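Extracellular solute-binding protein, family 3 (Methylophaga aminisulfidivorans MP, PDB 5SV6) is of unknown function but has a periplasmic binding protein-like architecture and is probably associated with the periplasmic methanol dehydrogenase system. Local coordinates at residues Val49-Asp54 against Phe84-Lys89; Ser53-Tyr58 against Val193-Asp198; Glu64-Gln69 against Ala281-Glu286; Glu218-Val223 against Glu286-Leu291. All blocks are in the same frame, centred on the assembly; numbering follows the deposited sequence.

In the fold
Contact 1 is a parallel strand pair whose first strand runs directly into contact 2, their centres about 11 Å apart; contact 2 then reaches residues 193-198 across what is probably, as in other solute-binding proteins, the cleft between two lobes. Contact 3 packs helix 66-77 on helix 276-286 and touches contact 2 through backbone bonds Phe66 N to Pro57 O and Glu67 N to Tyr58 O. Contact 4 shares Glu286 with it, the centres about 10 Å apart, and carries the C-terminal tail to helix 216-224. Contacts 1 and 4 do not touch; their nearest atoms are about 9 Å apart.

Contact 1: residues Val49-Asp54 against Phe84-Lys89; sequences VCAASD and FVWSDK
The paired strands of a beta-alpha-beta crossover meet here: strand 47-52 and strand 82-87 run parallel, with helix 66-77 between them in the chain, and step in register from Val49 beside Phe84 to Ala52 beside Ser87. The ladder alternates as parallel pairing requires. Val85 N gives an almost straight bond to Val49 O (2.8 Å, 174°), Ala51 N answers to Val85 O at 3.0 Å, and Ser87 N reaches Ala51 O at 2.9 Å.

On one face of the sheet, Ala51 is the small element between two large rings. Its CB lies 3.8 Å from Phe84 CD1 and equally 3.8 Å from Trp86 CZ3, while the CH2 corner of the indole leans over the rim of the Phe84 ring; Val49 CG1 touches the same phenyl ring at CE1. The other face carries Cys50, Val85, Ala52 and Ser87 toward helix 94-99, and Cys50 is tied there by its disulfide to Cys104.

At the strand ends, Ser53 grips Ser87 O twice. Its backbone N arrives in the carbonyl plane at 2.9 Å; chi1 of 67° sets OG between the backbone N and the carbonyl carbon, and the hydroxyl donates to Ser87 O from above the plane at 3.1 Å. With an alanine here, Ser87 O would probably keep the backbone bond but lose its second donor. Ser87 OG meanwhile accepts from Lys89 N, forming an ST turn. Two donors on Ser87 O and the ST turn at Ser87 thus mark the end of the ladder.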
# COMPACT_ATOMS: atom_id res chain seq x y z
N VAL A 49 -13.30 -4.11 13.51
CA VAL A 49 -12.31 -3.68 12.53
C VAL A 49 -12.97 -3.42 11.18
O VAL A 49 -13.57 -4.33 10.60
CB VAL A 49 -11.20 -4.74 12.37
CG1 VAL A 49 -10.26 -4.39 11.20
CG2 VAL A 49 -10.43 -4.91 13.68
N CYS A 50 -12.86 -2.18 10.71
CA CYS A 50 -13.31 -1.80 9.37
C CYS A 50 -12.37 -2.46 8.35
O CYS A 50 -11.16 -2.25 8.42
CB CYS A 50 -13.25 -0.28 9.18
SG CYS A 50 -13.91 0.76 10.55
N ALA A 51 -12.90 -3.25 7.42
CA ALA A 51 -12.05 -3.90 6.42
C ALA A 51 -12.72 -4.06 5.07
O ALA A 51 -13.94 -4.19 4.98
CB ALA A 51 -11.53 -5.26 6.91
N ALA A 52 -11.90 -4.05 4.02
CA ALA A 52 -12.40 -4.15 2.66
C ALA A 52 -12.65 -5.60 2.30
O ALA A 52 -11.83 -6.48 2.57
CB ALA A 52 -11.40 -3.52 1.69
N SER A 53 -13.79 -5.87 1.67
CA SER A 53 -14.11 -7.25 1.34
C SER A 53 -13.39 -7.75 0.08
O SER A 53 -13.43 -8.93 -0.23
CB SER A 53 -15.62 -7.43 1.23
OG SER A 53 -16.13 -6.72 0.12
N ASP A 54 -12.71 -6.86 -0.64
CA ASP A 54 -12.04 -7.26 -1.89
C ASP A 54 -10.88 -6.33 -2.20
O ASP A 54 -10.94 -5.55 -3.15
CB ASP A 54 -13.03 -7.25 -3.07
CG ASP A 54 -12.47 -7.95 -4.31
OD1 ASP A 54 -11.63 -8.87 -4.15
OD2 ASP A 54 -12.87 -7.60 -5.44
N PHE A 84 -15.12 -8.26 12.17
CA PHE A 84 -14.93 -7.46 10.97
C PHE A 84 -16.21 -6.77 10.54
O PHE A 84 -17.29 -7.36 10.59
CB PHE A 84 -14.45 -8.33 9.82
CG PHE A 84 -13.01 -8.73 9.92
CD1 PHE A 84 -12.00 -7.79 9.72
CD2 PHE A 84 -12.67 -10.04 10.17
CE1 PHE A 84 -10.68 -8.16 9.80
CE2 PHE A 84 -11.34 -10.42 10.24
CZ PHE A 84 -10.34 -9.47 10.06
N VAL A 85 -16.08 -5.53 10.10
CA VAL A 85 -17.16 -4.81 9.45
C VAL A 85 -16.72 -4.58 8.03
O VAL A 85 -15.80 -3.80 7.78
CB VAL A 85 -17.45 -3.47 10.14
CG1 VAL A 85 -18.45 -2.66 9.35
CG2 VAL A 85 -17.94 -3.70 11.56
N TRP A 86 -17.35 -5.28 7.10
CA TRP A 86 -16.89 -5.33 5.71
C TRP A 86 -17.45 -4.20 4.87
O TRP A 86 -18.63 -3.87 4.97
CB TRP A 86 -17.23 -6.70 5.08
CG TRP A 86 -16.63 -7.86 5.83
CD1 TRP A 86 -17.29 -8.73 6.67
CD2 TRP A 86 -15.26 -8.28 5.82
NE1 TRP A 86 -16.41 -9.66 7.18
CE2 TRP A 86 -15.16 -9.40 6.67
CE3 TRP A 86 -14.12 -7.82 5.16
CZ2 TRP A 86 -13.95 -10.06 6.89
CZ3 TRP A 86 -12.92 -8.47 5.38
CH2 TRP A 86 -12.84 -9.58 6.24
N SER A 87 -16.59 -3.61 4.05
CA SER A 87 -16.99 -2.60 3.09
C SER A 87 -16.84 -3.13 1.67
O SER A 87 -15.88 -3.85 1.36
CB SER A 87 -16.16 -1.33 3.24
OG SER A 87 -16.30 -0.50 2.10
N ASP A 88 -17.78 -2.76 0.80
CA ASP A 88 -17.74 -3.18 -0.58
C ASP A 88 -16.96 -2.19 -1.42
O ASP A 88 -16.73 -2.40 -2.60
CB ASP A 88 -19.16 -3.32 -1.12
CG ASP A 88 -19.99 -4.27 -0.31
OD1 ASP A 88 -19.67 -5.48 -0.33
OD2 ASP A 88 -20.94 -3.81 0.36
N LYS A 89 -16.58 -1.08 -0.79
CA LYS A 89 -15.78 -0.07 -1.46
C LYS A 89 -14.29 -0.37 -1.28
O LYS A 89 -13.91 -1.21 -0.46
CB LYS A 89 -16.11 1.32 -0.92
CG LYS A 89 -17.58 1.73 -1.02
CD LYS A 89 -17.92 2.31 -2.38
CE LYS A 89 -17.33 3.70 -2.58
NZ LYS A 89 -18.23 4.79 -2.08
O HOH W 1 -13.58 -4.22 -1.10

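Contact 2: residues Ser53-Tyr58 against Val193-Asp198; sequences SDEMPY and VRYAPD
Asp54 and Arg194 meet with carboxylate and guanidinium planes 23° apart, in a salt bridge spanning two distant parts of the chain. Arg194 presents its side edge: NE, 3.1 Å from Asp54 OD2, and NH2, 3.2 Å from the same Asp54 OD2, converge on that single oxygen. Both come from one face of the carboxylate, 34° out of its plane on the syn side, while Asp54 OD1 receives only a long, weak bond from Arg194 NH2 (3.5 Å). The aspartate stretches out with CG anti to its own N, whereas the arginine folds at chi3 (-42°) to bring its edge round.

Glu55 and Tyr195 instead lie side by side and point the same way, with Glu55 OE2 3.9 Å from Tyr195 CB. Glu55 OE1 accepts from Ala91 N outside the two segments and from a water that bridges to Tyr195 N and Asp54 O. A second water donates to both Met56 O and Tyr195 O. Farther along, after a cis peptide, Pro57 crosses Pro197 obliquely, CD to CG at 4.0 Å.

One charged pair, two water bridges and one proline touch therefore join the two sides of what is probably, as in other solute-binding proteins, the cleft between lobes. Because the direct grip sits on exposed side chains and water bridges part of the remainder, the chemistry is consistent with an interface that can be remade as the lobes move.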
# COMPACT_ATOMS: atom_id res chain seq x y z
N SER A 53 -13.79 -5.87 1.67
CA SER A 53 -14.11 -7.25 1.34
C SER A 53 -13.39 -7.75 0.08
O SER A 53 -13.43 -8.93 -0.23
CB SER A 53 -15.62 -7.43 1.23
OG SER A 53 -16.13 -6.72 0.12
N ASP A 54 -12.71 -6.86 -0.64
CA ASP A 54 -12.04 -7.26 -1.89
C ASP A 54 -10.88 -6.33 -2.20
O ASP A 54 -10.94 -5.55 -3.15
CB ASP A 54 -13.03 -7.25 -3.07
CG ASP A 54 -12.47 -7.95 -4.31
OD1 ASP A 54 -11.63 -8.87 -4.15
OD2 ASP A 54 -12.87 -7.60 -5.44
N GLU A 55 -9.83 -6.38 -1.38
CA GLU A 55 -8.67 -5.54 -1.65
C GLU A 55 -7.37 -6.26 -1.28
O GLU A 55 -6.64 -5.83 -0.39
CB GLU A 55 -8.77 -4.18 -0.95
CG GLU A 55 -7.59 -3.25 -1.27
CD GLU A 55 -7.99 -1.85 -1.68
OE1 GLU A 55 -9.18 -1.62 -2.01
OE2 GLU A 55 -7.09 -0.98 -1.67
N MSE A 56 -7.10 -7.36 -1.96
CA MSE A 56 -5.87 -8.09 -1.77
C MSE A 56 -4.72 -7.21 -2.26
O MSE A 56 -4.92 -6.39 -3.16
CB MSE A 56 -5.91 -9.43 -2.52
CG MSE A 56 -6.90 -10.41 -1.93
SE MSE A 56 -6.45 -10.83 -0.08
CE MSE A 56 -5.14 -12.26 -0.34
N PRO A 57 -3.53 -7.36 -1.66
CA PRO A 57 -3.21 -8.39 -0.66
C PRO A 57 -3.51 -7.95 0.78
O PRO A 57 -3.23 -8.72 1.70
CB PRO A 57 -1.70 -8.59 -0.86
CG PRO A 57 -1.20 -7.20 -1.25
CD PRO A 57 -2.35 -6.56 -2.04
N TYR A 58 -4.08 -6.77 0.96
CA TYR A 58 -4.40 -6.27 2.30
C TYR A 58 -5.47 -7.09 3.00
O TYR A 58 -5.31 -7.46 4.16
CB TYR A 58 -4.87 -4.81 2.26
CG TYR A 58 -3.91 -3.81 1.65
CD1 TYR A 58 -4.04 -3.42 0.32
CD2 TYR A 58 -2.92 -3.21 2.41
CE1 TYR A 58 -3.20 -2.48 -0.23
CE2 TYR A 58 -2.06 -2.27 1.85
CZ TYR A 58 -2.21 -1.92 0.54
OH TYR A 58 -1.36 -0.97 -0.00
N VAL A 193 -15.05 0.64 -7.40
CA VAL A 193 -13.84 0.66 -8.21
C VAL A 193 -12.75 -0.16 -7.53
O VAL A 193 -12.13 0.31 -6.58
CB VAL A 193 -13.37 2.11 -8.38
CG1 VAL A 193 -12.21 2.18 -9.34
CG2 VAL A 193 -14.53 2.98 -8.85
N ARG A 194 -12.53 -1.38 -8.01
CA ARG A 194 -11.56 -2.26 -7.35
C ARG A 194 -10.09 -1.94 -7.70
O ARG A 194 -9.79 -1.55 -8.83
CB ARG A 194 -11.90 -3.74 -7.57
CG ARG A 194 -11.89 -4.22 -9.02
CD ARG A 194 -12.32 -5.68 -9.11
NE ARG A 194 -11.73 -6.52 -8.06
CZ ARG A 194 -10.64 -7.27 -8.21
NH1 ARG A 194 -9.99 -7.31 -9.37
NH2 ARG A 194 -10.19 -8.00 -7.19
N TYR A 195 -9.22 -2.10 -6.71
CA TYR A 195 -7.78 -1.86 -6.81
C TYR A 195 -7.09 -3.21 -6.93
O TYR A 195 -7.15 -4.00 -5.98
CB TYR A 195 -7.26 -1.24 -5.51
CG TYR A 195 -7.08 0.26 -5.45
CD1 TYR A 195 -8.11 1.09 -5.01
CD2 TYR A 195 -5.85 0.84 -5.77
CE1 TYR A 195 -7.94 2.47 -4.92
CE2 TYR A 195 -5.67 2.22 -5.69
CZ TYR A 195 -6.72 3.03 -5.27
OH TYR A 195 -6.56 4.39 -5.18
N ALA A 196 -6.40 -3.48 -8.04
CA ALA A 196 -5.68 -4.74 -8.18
C ALA A 196 -4.20 -4.56 -8.56
O ALA A 196 -3.85 -4.57 -9.74
CB ALA A 196 -6.39 -5.66 -9.20
N PRO A 197 -3.33 -4.43 -7.55
CA PRO A 197 -1.89 -4.24 -7.83
C PRO A 197 -1.21 -5.45 -8.50
O PRO A 197 -0.16 -5.28 -9.12
CB PRO A 197 -1.30 -4.00 -6.43
CG PRO A 197 -2.28 -4.63 -5.49
CD PRO A 197 -3.62 -4.37 -6.11
N ASP A 198 -1.79 -6.64 -8.35
CA ASP A 198 -1.26 -7.82 -9.03
C ASP A 198 -1.26 -7.66 -10.56
O ASP A 198 -0.43 -8.22 -11.26
CB ASP A 198 -2.05 -9.06 -8.63
CG ASP A 198 -3.51 -8.95 -8.99
OD1 ASP A 198 -4.18 -8.02 -8.49
OD2 ASP A 198 -3.99 -9.79 -9.78
O HOH W 2 -10.24 -2.81 -4.19
O HOH W 3 -6.50 -6.61 -5.07

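Contact 3: residues Glu64-Gln69 against Ala281-Glu286; sequences EGFENQ and AVLKDE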
# COMPACT_ATOMS: atom_id res chain seq x y z
N GLU A 64 -8.10 -13.52 3.94
CA GLU A 64 -6.86 -14.03 3.37
C GLU A 64 -5.76 -12.96 3.22
O GLU A 64 -4.61 -13.28 2.88
CB GLU A 64 -7.14 -14.70 2.03
CG GLU A 64 -8.03 -15.92 2.16
CD GLU A 64 -8.50 -16.44 0.83
OE1 GLU A 64 -8.65 -15.64 -0.12
OE2 GLU A 64 -8.73 -17.67 0.73
N GLY A 65 -6.10 -11.71 3.49
CA GLY A 65 -5.15 -10.62 3.34
C GLY A 65 -4.22 -10.48 4.53
O GLY A 65 -4.55 -10.94 5.62
N PHE A 66 -3.08 -9.82 4.35
CA PHE A 66 -2.11 -9.69 5.46
C PHE A 66 -2.63 -8.83 6.61
O PHE A 66 -2.30 -9.09 7.78
CB PHE A 66 -0.70 -9.28 4.98
CG PHE A 66 -0.53 -7.82 4.64
CD1 PHE A 66 -0.29 -6.88 5.63
CD2 PHE A 66 -0.52 -7.41 3.32
CE1 PHE A 66 -0.11 -5.55 5.31
CE2 PHE A 66 -0.35 -6.08 3.00
CZ PHE A 66 -0.14 -5.15 3.99
N GLU A 67 -3.44 -7.82 6.31
CA GLU A 67 -4.05 -7.02 7.39
C GLU A 67 -5.12 -7.79 8.16
O GLU A 67 -5.42 -7.47 9.32
CB GLU A 67 -4.61 -5.68 6.87
CG GLU A 67 -3.54 -4.67 6.43
CD GLU A 67 -4.14 -3.32 5.99
OE1 GLU A 67 -5.37 -3.23 5.80
OE2 GLU A 67 -3.37 -2.35 5.85
N ASN A 68 -5.73 -8.79 7.51
CA ASN A 68 -6.70 -9.62 8.21
C ASN A 68 -5.98 -10.42 9.30
O ASN A 68 -6.49 -10.58 10.42
CB ASN A 68 -7.42 -10.57 7.25
CG ASN A 68 -8.16 -9.85 6.14
OD1 ASN A 68 -8.20 -10.31 5.00
ND2 ASN A 68 -8.75 -8.71 6.47
N GLN A 69 -4.79 -10.92 8.96
CA GLN A 69 -3.95 -11.63 9.91
C GLN A 69 -3.53 -10.71 11.05
O GLN A 69 -3.53 -11.11 12.21
CB GLN A 69 -2.68 -12.14 9.22
CG GLN A 69 -2.81 -13.47 8.53
CD GLN A 69 -1.48 -14.19 8.47
OE1 GLN A 69 -0.81 -14.21 7.43
NE2 GLN A 69 -1.07 -14.77 9.60
N ALA A 281 6.56 -10.63 11.96
CA ALA A 281 6.66 -11.93 11.29
C ALA A 281 5.67 -12.07 10.13
O ALA A 281 6.02 -12.58 9.07
CB ALA A 281 6.48 -13.06 12.28
N VAL A 282 4.44 -11.63 10.34
CA VAL A 282 3.44 -11.62 9.28
C VAL A 282 3.91 -10.77 8.11
O VAL A 282 3.83 -11.18 6.95
CB VAL A 282 2.08 -11.07 9.80
CG1 VAL A 282 1.14 -10.75 8.64
CG2 VAL A 282 1.44 -12.07 10.75
N LEU A 283 4.41 -9.58 8.42
CA LEU A 283 4.82 -8.64 7.38
C LEU A 283 5.99 -9.19 6.57
O LEU A 283 6.03 -9.07 5.36
CB LEU A 283 5.21 -7.31 8.02
CG LEU A 283 4.10 -6.53 8.72
CD1 LEU A 283 4.70 -5.38 9.49
CD2 LEU A 283 3.09 -6.05 7.69
N LYS A 284 6.93 -9.80 7.27
CA LYS A 284 8.13 -10.36 6.64
C LYS A 284 7.76 -11.58 5.79
O LYS A 284 8.26 -11.75 4.68
CB LYS A 284 9.10 -10.75 7.76
CG LYS A 284 10.50 -11.14 7.33
CD LYS A 284 11.42 -11.04 8.55
CE LYS A 284 12.86 -11.40 8.22
NZ LYS A 284 12.95 -12.77 7.65
N ASP A 285 6.88 -12.42 6.31
CA ASP A 285 6.39 -13.58 5.56
C ASP A 285 5.70 -13.15 4.27
O ASP A 285 5.82 -13.82 3.24
CB ASP A 285 5.43 -14.39 6.41
CG ASP A 285 4.78 -15.51 5.64
OD1 ASP A 285 5.44 -16.55 5.47
OD2 ASP A 285 3.62 -15.34 5.21
N GLU A 286 4.98 -12.04 4.34
CA GLU A 286 4.31 -11.49 3.16
C GLU A 286 5.32 -11.04 2.09
O GLU A 286 4.98 -10.97 0.91
CB GLU A 286 3.41 -10.32 3.58
CG GLU A 286 2.64 -9.66 2.43
CD GLU A 286 1.46 -10.48 1.90
OE1 GLU A 286 1.11 -11.53 2.49
OE2 GLU A 286 0.86 -10.05 0.89
O HOH W 4 0.13 -12.56 4.71
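Two torsions set up the meeting of Phe66 and Glu286. Phe66 takes chi1 of 78°, which places CG between its backbone N and carbonyl carbon and sends the ring across to helix 276-286. Glu286 starts out with CG anti to its N, then bends at chi2 (75°), laying the carboxylate against the phenylalanine. The two side chains cross at about a right angle, their flat groups 43° apart: Glu286 OE1 lies 3.8 Å from Phe66 CB, and OE2 the same 3.8 Å from CD2.

Farther out along the ring, Leu283 offers a methyl, CD2 standing 4.0 Å from Phe66 CE1, and both residues also pack on Tyr124 of strand 118-133. Val282 fits between Phe66 and Gln69. Its CG1 comes to 3.9 Å from Phe66 O and touches Gln69 CB, and CG2 meets the amide end of Gln69 at NE2, also 3.9 Å away. At the start of helix 66-77, Asn68 OD1 accepts from the backbone N of Gly65, the N-cap residue.

Glu286 brings a buried carboxylate, probably charged, into a largely apolar seam, and Arg221 supplies its counter-ion from outside the helix pair. With an alanine in its place, Arg221 would probably be left without its carboxylate, and the Phe66 ring without the group beside CD2. Mostly apolar contacts join the helices, with the Glu286 carboxylate and the Gln69 amide at the seam; that carboxylate also pairs with Arg221 of a third element and takes a water at OE1, so apolar and ionic contacts are coupled through one side chain.

Contact 4: residues Glu218-Val223 against Glu286-Leu291; sequences EAARYV and EGIPLL
Arg221 and Glu286 form a two-pronged, side-on salt bridge, and the conformation of the arginine helps set it up. Its CG sits between the backbone N and carbonyl carbon (chi1 70°), and a further bend at chi3 turns the NE edge toward the glutamate. Arg221 NE then reaches Glu286 OE2 at 2.9 Å on a nearly straight line (170°), and Arg221 NH2 takes the syn lone pair of Glu286 OE1 at 3.1 Å. The planes remain 42° apart, so the pairing is twisted. The same chi1 sets Arg221 CG over the centre of the Tyr222 ring, 3.5 Å above its plane.

Where helix 216-224 kinks, Arg221 N has no bond to the previous turn; a water accepts from it at 2.8 Å and donates to Glu286 OE2, which thus holds two donors. Beside the kink, Ala220 CB presses on Gly287 O at 3.3 Å and touches Ile288 CG1 more loosely. Gly287 closes helix 276-286 in a Schellman motif with positive phi, and a CB there would be jammed against the carbonyl O of Glu286 and would come within 3.6 Å of Ala220 CB.

Behind Ala219 and Tyr222 lies helix 197-206. Beyond Gly287, Ile288 rests on Ser126 of strand 118-133, and Pro289 and Leu291 pack on strand 230-234, so the C-terminal tail, leaving helix 276-286, passes by helix 216-224 and then along these strands.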
# COMPACT_ATOMS: atom_id res chain seq x y z
N GLU A 218 1.81 -3.61 -1.30
CA GLU A 218 0.81 -4.00 -2.30
C GLU A 218 1.34 -5.01 -3.30
O GLU A 218 0.59 -5.79 -3.87
CB GLU A 218 0.38 -2.78 -3.10
CG GLU A 218 -0.95 -2.25 -2.75
CD GLU A 218 -1.14 -0.83 -3.23
OE1 GLU A 218 -0.65 -0.49 -4.34
OE2 GLU A 218 -1.76 -0.06 -2.48
N ALA A 219 2.64 -4.94 -3.57
CA ALA A 219 3.23 -5.70 -4.66
C ALA A 219 3.95 -6.96 -4.20
O ALA A 219 4.11 -7.89 -4.98
CB ALA A 219 4.18 -4.83 -5.47
N ALA A 220 4.36 -6.97 -2.93
CA ALA A 220 5.37 -7.93 -2.45
C ALA A 220 5.08 -9.40 -2.72
O ALA A 220 5.95 -10.11 -3.22
CB ALA A 220 5.65 -7.71 -0.95
N ARG A 221 3.87 -9.86 -2.41
CA ARG A 221 3.56 -11.27 -2.59
C ARG A 221 3.59 -11.66 -4.07
O ARG A 221 3.98 -12.77 -4.43
CB ARG A 221 2.23 -11.66 -1.93
CG ARG A 221 0.97 -11.12 -2.59
CD ARG A 221 -0.24 -11.97 -2.19
NE ARG A 221 -0.45 -12.00 -0.74
CZ ARG A 221 -1.32 -12.79 -0.13
NH1 ARG A 221 -2.05 -13.65 -0.83
NH2 ARG A 221 -1.47 -12.73 1.19
N TYR A 222 3.20 -10.72 -4.93
CA TYR A 222 3.12 -10.97 -6.37
C TYR A 222 4.49 -10.94 -7.04
O TYR A 222 4.72 -11.63 -8.04
CB TYR A 222 2.15 -9.99 -7.03
CG TYR A 222 0.82 -9.93 -6.30
CD1 TYR A 222 -0.07 -10.99 -6.37
CD2 TYR A 222 0.48 -8.83 -5.53
CE1 TYR A 222 -1.29 -10.95 -5.68
CE2 TYR A 222 -0.75 -8.78 -4.84
CZ TYR A 222 -1.62 -9.85 -4.93
OH TYR A 222 -2.83 -9.83 -4.26
N VAL A 223 5.40 -10.16 -6.49
CA VAL A 223 6.79 -10.19 -6.94
C VAL A 223 7.42 -11.55 -6.59
O VAL A 223 8.10 -12.16 -7.40
CB VAL A 223 7.63 -9.05 -6.33
CG1 VAL A 223 9.10 -9.23 -6.70
CG2 VAL A 223 7.12 -7.69 -6.81
N GLU A 286 4.98 -12.04 4.34
CA GLU A 286 4.31 -11.49 3.16
C GLU A 286 5.32 -11.04 2.09
O GLU A 286 4.98 -10.97 0.91
CB GLU A 286 3.41 -10.32 3.58
CG GLU A 286 2.64 -9.66 2.43
CD GLU A 286 1.46 -10.48 1.90
OE1 GLU A 286 1.11 -11.53 2.49
OE2 GLU A 286 0.86 -10.05 0.89
N GLY A 287 6.54 -10.71 2.51
CA GLY A 287 7.58 -10.30 1.58
C GLY A 287 7.80 -8.80 1.56
O GLY A 287 8.44 -8.25 0.66
N ILE A 288 7.25 -8.12 2.56
CA ILE A 288 7.27 -6.67 2.64
C ILE A 288 8.62 -6.18 3.14
O ILE A 288 9.09 -6.65 4.17
CB ILE A 288 6.18 -6.16 3.62
CG1 ILE A 288 4.78 -6.54 3.11
CG2 ILE A 288 6.30 -4.65 3.85
CD1 ILE A 288 3.67 -6.14 4.04
N PRO A 289 9.25 -5.25 2.39
CA PRO A 289 10.49 -4.62 2.84
C PRO A 289 10.21 -3.69 4.01
O PRO A 289 9.34 -2.83 3.95
CB PRO A 289 10.95 -3.80 1.62
CG PRO A 289 10.19 -4.35 0.47
CD PRO A 289 8.89 -4.85 1.02
N LEU A 290 10.96 -3.90 5.09
CA LEU A 290 10.74 -3.18 6.33
C LEU A 290 11.87 -2.19 6.56
O LEU A 290 13.04 -2.58 6.57
CB LEU A 290 10.66 -4.17 7.49
CG LEU A 290 9.44 -5.09 7.41
CD1 LEU A 290 9.44 -6.08 8.56
CD2 LEU A 290 8.17 -4.25 7.39
N LEU A 291 11.51 -0.93 6.73
CA LEU A 291 12.50 0.13 6.84
C LEU A 291 12.59 0.69 8.26
O LEU A 291 13.44 1.54 8.53
CB LEU A 291 12.15 1.26 5.86
CG LEU A 291 12.38 0.86 4.40
CD1 LEU A 291 11.60 1.77 3.47
CD2 LEU A 291 13.87 0.93 4.13
O HOH W 5 8.52 -9.48 -2.54
O HOH W 6 2.08 -8.33 -0.81